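Local atomic coordinates of proteasome assembly chaperone family protein (PDB entry 3GAA), a protein that is of unknown function but belongs to the PAC2 family and is probably related to proteasome assembly chaperones. Residues P194-I203 / T216-D227. Residues are numbered along the deposited sequence; the frame is centred on the assembly and turned at random.
Sequences PDPGAVLSII and TDLLEEQVKALD
Pro196, Leu219 and Leu200 bury the largest areas where the first turns of helix 196-210 meet those of helix 219-243. The short axes of 196-203 and 219-227 approach to 9.4 Å and run at 121° to each other, between perpendicular and antiparallel. Pro196 lays its ring against two successive positions of the opposite helix: CB lies 3.8 Å from Val223 CG1, while CG meets the aliphatic Lys224 CG at 3.9 Å. The ring therefore gives an apolar surface to the Val223-Lys224 side of the other helix. One turn on, Leu200 offers two surfaces. Its CB receives Leu219 CD2 at 3.7 Å, and, with CG anti to the backbone N (chi1 171°) and chi2 at 59°, its CD1 reaches Thr216 CG2 at 3.6 Å. Leu219 also extends its branch away from its own nitrogen, and its CD2, facing Leu200 CB, lies near the carbonyl oxygen of Pro196 as well. Deeper in, Val199 CG1 and Val223 CG2 approach to 4.0 Å, the two valines lying alongside each other and pointing opposite ways. Leu42 and Tyr46 of helix 39-51 touch Val199 and Leu219 respectively. At the far end Pro194 CB approaches the carboxylate of Asp227, 3.3 Å from OD1, without a hydrogen bond. Since no hydrogen bond or salt bridge joins the two segments, the base of the predicted coiled-coil helix is fitted to the α/β body here chiefly by apolar contacts of Leu219 and Val223 with Pro196, Leu200 and Val199.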
ATOM      1  N   PRO A 194      38.521  32.713  18.471  1.00 48.93           N
ATOM      2  CA  PRO A 194      38.623  31.247  18.244  1.00 47.61           C
ATOM      3  C   PRO A 194      39.081  30.502  19.491  1.00 46.23           C
ATOM      4  O   PRO A 194      39.903  31.019  20.224  1.00 46.30           O
ATOM      5  CB  PRO A 194      39.667  31.129  17.139  1.00 47.46           C
ATOM      6  CG  PRO A 194      39.751  32.509  16.531  1.00 47.85           C
ATOM      7  CD  PRO A 194      39.466  33.456  17.632  1.00 48.47           C
ATOM      8  N   ASP A 195      38.554  29.308  19.736  1.00 44.70           N
ATOM      9  CA  ASP A 195      38.720  28.666  21.040  1.00 43.47           C
ATOM     10  C   ASP A 195      39.044  27.167  21.002  1.00 41.51           C
ATOM     11  O   ASP A 195      38.231  26.342  21.392  1.00 41.15           O
ATOM     12  CB  ASP A 195      37.478  28.896  21.889  1.00 43.45           C
ATOM     13  CG  ASP A 195      37.745  28.657  23.362  1.00 46.60           C
ATOM     14  OD1 ASP A 195      38.930  28.369  23.702  1.00 48.84           O
ATOM     15  OD2 ASP A 195      36.792  28.751  24.185  1.00 49.11           O
ATOM     16  N   PRO A 196      40.263  26.821  20.584  1.00 39.70           N
ATOM     17  CA  PRO A 196      40.745  25.437  20.509  1.00 38.38           C
ATOM     18  C   PRO A 196      40.759  24.652  21.816  1.00 36.22           C
ATOM     19  O   PRO A 196      40.622  23.447  21.784  1.00 36.64           O
ATOM     20  CB  PRO A 196      42.177  25.586  20.011  1.00 38.58           C
ATOM     21  CG  PRO A 196      42.236  26.908  19.422  1.00 39.49           C
ATOM     22  CD  PRO A 196      41.314  27.765  20.205  1.00 39.47           C
ATOM     23  N   GLY A 197      40.914  25.308  22.945  1.00 33.96           N
ATOM     24  CA  GLY A 197      40.808  24.625  24.232  1.00 32.46           C
ATOM     25  C   GLY A 197      39.426  24.050  24.507  1.00 31.52           C
ATOM     26  O   GLY A 197      39.299  23.121  25.311  1.00 31.76           O
ATOM     27  N   ALA A 198      38.383  24.581  23.853  1.00 29.77           N
ATOM     28  CA  ALA A 198      37.053  23.995  23.963  1.00 28.85           C
ATOM     29  C   ALA A 198      37.138  22.584  23.349  1.00 28.22           C
ATOM     30  O   ALA A 198      36.894  21.569  24.003  1.00 29.10           O
ATOM     31  CB  ALA A 198      36.029  24.850  23.249  1.00 28.25           C
ATOM     32  N   VAL A 199      37.572  22.522  22.107  1.00 26.33           N
ATOM     33  CA  VAL A 199      37.720  21.270  21.476  1.00 25.50           C
ATOM     34  C   VAL A 199      38.656  20.321  22.255  1.00 24.34           C
ATOM     35  O   VAL A 199      38.341  19.193  22.440  1.00 22.73           O
ATOM     36  CB  VAL A 199      38.173  21.463  20.027  1.00 26.01           C
ATOM     37  CG1 VAL A 199      38.479  20.072  19.361  1.00 25.11           C
ATOM     38  CG2 VAL A 199      37.065  22.183  19.281  1.00 25.31           C
ATOM     39  N   LEU A 200      39.793  20.801  22.728  1.00 24.00           N
ATOM     40  CA  LEU A 200      40.705  19.959  23.473  1.00 23.16           C
ATOM     41  C   LEU A 200      40.048  19.311  24.681  1.00 23.32           C
ATOM     42  O   LEU A 200      40.171  18.126  24.849  1.00 23.05           O
ATOM     43  CB  LEU A 200      41.934  20.735  23.880  1.00 22.77           C
ATOM     44  CG  LEU A 200      42.849  19.977  24.847  1.00 21.75           C
ATOM     45  CD1 LEU A 200      43.353  18.615  24.257  1.00 18.89           C
ATOM     46  CD2 LEU A 200      43.979  20.904  25.207  1.00 15.45           C
ATOM     47  N   SER A 201      39.288  20.049  25.474  1.00 24.20           N
ATOM     48  CA  SER A 201      38.619  19.459  26.637  1.00 25.12           C
ATOM     49  C   SER A 201      37.634  18.348  26.334  1.00 26.16           C
ATOM     50  O   SER A 201      37.529  17.350  27.123  1.00 25.95           O
ATOM     51  CB  SER A 201      37.813  20.499  27.323  1.00 25.16           C
ATOM     52  OG  SER A 201      38.653  21.552  27.681  1.00 28.68           O
ATOM     53  N   ILE A 202      36.873  18.559  25.248  1.00 26.38           N
ATOM     54  CA  ILE A 202      35.886  17.602  24.808  1.00 27.45           C
ATOM     55  C   ILE A 202      36.619  16.344  24.393  1.00 28.27           C
ATOM     56  O   ILE A 202      36.179  15.248  24.737  1.00 28.84           O
ATOM     57  CB  ILE A 202      35.009  18.140  23.619  1.00 28.13           C
ATOM     58  CG1 ILE A 202      33.528  18.395  24.000  1.00 29.70           C
ATOM     59  CG2 ILE A 202      34.917  17.100  22.491  1.00 28.60           C
ATOM     60  CD1 ILE A 202      33.251  19.425  25.039  1.00 31.54           C
ATOM     61  N   ILE A 203      37.746  16.491  23.674  1.00 28.69           N
ATOM     62  CA  ILE A 203      38.542  15.324  23.240  1.00 29.16           C
ATOM     63  C   ILE A 203      39.127  14.570  24.448  1.00 29.51           C
ATOM     64  O   ILE A 203      39.312  13.353  24.433  1.00 29.19           O
ATOM     65  CB  ILE A 203      39.706  15.671  22.217  1.00 28.91           C
ATOM     66  CG1 ILE A 203      39.179  16.073  20.840  1.00 27.14           C
ATOM     67  CG2 ILE A 203      40.546  14.475  21.982  1.00 28.87           C
ATOM     68  CD1 ILE A 203      38.052  15.254  20.408  1.00 28.90           C
ATOM     69  N   THR A 216      45.508  14.512  20.060  1.00 34.65           N
ATOM     70  CA  THR A 216      45.917  15.936  20.444  1.00 34.16           C
ATOM     71  C   THR A 216      47.288  16.549  19.986  1.00 33.65           C
ATOM     72  O   THR A 216      47.545  17.748  20.240  1.00 33.99           O
ATOM     73  CB  THR A 216      45.852  16.285  21.988  1.00 33.62           C
ATOM     74  OG1 THR A 216      47.096  15.932  22.626  1.00 33.26           O
ATOM     75  CG2 THR A 216      44.656  15.682  22.666  1.00 32.48           C
ATOM     76  N   ASP A 217      48.147  15.781  19.329  1.00 32.99           N
ATOM     77  CA  ASP A 217      49.271  16.386  18.611  1.00 33.19           C
ATOM     78  C   ASP A 217      48.786  17.423  17.556  1.00 32.23           C
ATOM     79  O   ASP A 217      47.899  17.133  16.718  1.00 32.14           O
ATOM     80  CB  ASP A 217      50.139  15.310  17.971  1.00 33.63           C
ATOM     81  CG  ASP A 217      50.751  14.353  19.010  1.00 37.24           C
ATOM     82  OD1 ASP A 217      51.828  14.638  19.619  1.00 38.38           O
ATOM     83  OD2 ASP A 217      50.133  13.292  19.216  1.00 42.84           O
ATOM     84  N   LEU A 218      49.348  18.635  17.678  1.00 31.38           N
ATOM     85  CA  LEU A 218      49.081  19.825  16.824  1.00 30.42           C
ATOM     86  C   LEU A 218      47.617  20.210  16.763  1.00 29.82           C
ATOM     87  O   LEU A 218      47.142  20.729  15.784  1.00 28.83           O
ATOM     88  CB  LEU A 218      49.679  19.637  15.412  1.00 30.16           C
ATOM     89  CG  LEU A 218      51.103  20.133  15.083  1.00 27.72           C
ATOM     90  CD1 LEU A 218      52.051  20.119  16.234  1.00 24.18           C
ATOM     91  CD2 LEU A 218      51.674  19.337  13.900  1.00 24.99           C
ATOM     92  N   LEU A 219      46.915  19.958  17.848  1.00 30.39           N
ATOM     93  CA  LEU A 219      45.469  20.141  17.891  1.00 30.43           C
ATOM     94  C   LEU A 219      45.109  21.611  17.819  1.00 30.33           C
ATOM     95  O   LEU A 219      44.133  21.983  17.243  1.00 29.66           O
ATOM     96  CB  LEU A 219      44.912  19.497  19.169  1.00 30.34           C
ATOM     97  CG  LEU A 219      43.420  19.636  19.490  1.00 29.42           C
ATOM     98  CD1 LEU A 219      42.981  18.386  20.180  1.00 27.99           C
ATOM     99  CD2 LEU A 219      43.118  20.849  20.333  1.00 26.08           C
ATOM    100  N   GLU A 220      45.918  22.471  18.372  1.00 31.35           N
ATOM    101  CA  GLU A 220      45.527  23.858  18.401  1.00 32.74           C
ATOM    102  C   GLU A 220      45.643  24.427  17.003  1.00 32.93           C
ATOM    103  O   GLU A 220      44.725  25.128  16.560  1.00 32.74           O
ATOM    104  CB  GLU A 220      46.341  24.639  19.412  1.00 33.00           C
ATOM    105  CG  GLU A 220      46.082  24.144  20.874  1.00 38.06           C
ATOM    106  CD  GLU A 220      46.874  22.823  21.337  1.00 43.07           C
ATOM    107  OE1 GLU A 220      47.032  21.837  20.556  1.00 45.73           O
ATOM    108  OE2 GLU A 220      47.317  22.776  22.525  1.00 45.77           O
ATOM    109  N   GLU A 221      46.725  24.088  16.290  1.00 32.71           N
ATOM    110  CA  GLU A 221      46.901  24.592  14.952  1.00 33.18           C
ATOM    111  C   GLU A 221      45.853  24.013  14.055  1.00 33.26           C
ATOM    112  O   GLU A 221      45.293  24.700  13.224  1.00 34.26           O
ATOM    113  CB  GLU A 221      48.270  24.282  14.395  1.00 33.79           C
ATOM    114  CG  GLU A 221      49.376  25.118  14.988  1.00 37.82           C
ATOM    115  CD  GLU A 221      49.181  26.670  14.846  1.00 42.98           C
ATOM    116  OE1 GLU A 221      49.197  27.383  15.902  1.00 45.87           O
ATOM    117  OE2 GLU A 221      49.032  27.171  13.697  1.00 45.43           O
ATOM    118  N   GLN A 222      45.527  22.753  14.222  1.00 32.99           N
ATOM    119  CA  GLN A 222      44.581  22.184  13.312  1.00 32.78           C
ATOM    120  C   GLN A 222      43.231  22.805  13.528  1.00 32.67           C
ATOM    121  O   GLN A 222      42.466  22.997  12.611  1.00 33.90           O
ATOM    122  CB  GLN A 222      44.508  20.677  13.479  1.00 32.64           C
ATOM    123  CG  GLN A 222      43.402  20.068  12.650  1.00 34.17           C
ATOM    124  CD  GLN A 222      43.458  18.567  12.619  1.00 37.53           C
ATOM    125  OE1 GLN A 222      42.544  17.891  12.088  1.00 40.17           O
ATOM    126  NE2 GLN A 222      44.523  18.018  13.199  1.00 38.44           N
ATOM    127  N   VAL A 223      42.901  23.091  14.757  1.00 32.58           N
ATOM    128  CA  VAL A 223      41.553  23.511  15.050  1.00 32.21           C
ATOM    129  C   VAL A 223      41.335  24.986  14.760  1.00 32.71           C
ATOM    130  O   VAL A 223      40.263  25.356  14.407  1.00 31.97           O
ATOM    131  CB  VAL A 223      41.241  23.218  16.506  1.00 32.18           C
ATOM    132  CG1 VAL A 223      40.232  24.203  17.044  1.00 31.51           C
ATOM    133  CG2 VAL A 223      40.809  21.737  16.628  1.00 29.99           C
ATOM    134  N   LYS A 224      42.352  25.826  14.923  1.00 33.65           N
ATOM    135  CA  LYS A 224      42.259  27.210  14.490  1.00 34.48           C
ATOM    136  C   LYS A 224      41.983  27.260  12.995  1.00 34.65           C
ATOM    137  O   LYS A 224      41.162  28.053  12.524  1.00 34.82           O
ATOM    138  CB  LYS A 224      43.555  27.975  14.753  1.00 35.21           C
ATOM    139  CG  LYS A 224      43.927  28.254  16.221  1.00 38.20           C
ATOM    140  CD  LYS A 224      45.367  28.806  16.295  1.00 42.99           C
ATOM    141  CE  LYS A 224      46.124  28.348  17.565  1.00 47.00           C
ATOM    142  NZ  LYS A 224      47.637  28.455  17.433  1.00 48.78           N
ATOM    143  N   ALA A 225      42.677  26.425  12.239  1.00 34.80           N
ATOM    144  CA  ALA A 225      42.479  26.391  10.809  1.00 35.02           C
ATOM    145  C   ALA A 225      41.029  26.052  10.517  1.00 35.34           C
ATOM    146  O   ALA A 225      40.424  26.686   9.720  1.00 36.37           O
ATOM    147  CB  ALA A 225      43.439  25.382  10.143  1.00 34.60           C
ATOM    148  N   LEU A 226      40.473  25.050  11.166  1.00 36.59           N
ATOM    149  CA  LEU A 226      39.059  24.700  10.997  1.00 37.52           C
ATOM    150  C   LEU A 226      38.137  25.813  11.429  1.00 38.16           C
ATOM    151  O   LEU A 226      37.187  26.103  10.756  1.00 39.08           O
ATOM    152  CB  LEU A 226      38.707  23.458  11.817  1.00 38.03           C
ATOM    153  CG  LEU A 226      39.060  22.089  11.234  1.00 38.10           C
ATOM    154  CD1 LEU A 226      39.068  20.927  12.293  1.00 38.07           C
ATOM    155  CD2 LEU A 226      38.068  21.853  10.107  1.00 37.81           C
ATOM    156  N   ASP A 227      38.415  26.443  12.551  1.00 39.21           N
ATOM    157  CA  ASP A 227      37.638  27.570  12.979  1.00 40.40           C
ATOM    158  C   ASP A 227      37.436  28.643  11.877  1.00 41.82           C
ATOM    159  O   ASP A 227      36.287  28.989  11.571  1.00 41.88           O
ATOM    160  CB  ASP A 227      38.266  28.175  14.222  1.00 40.60           C
ATOM    161  CG  ASP A 227      37.348  29.177  14.907  1.00 43.08           C
ATOM    162  OD1 ASP A 227      37.577  30.406  14.702  1.00 45.90           O
ATOM    163  OD2 ASP A 227      36.396  28.740  15.617  1.00 44.61           O
TER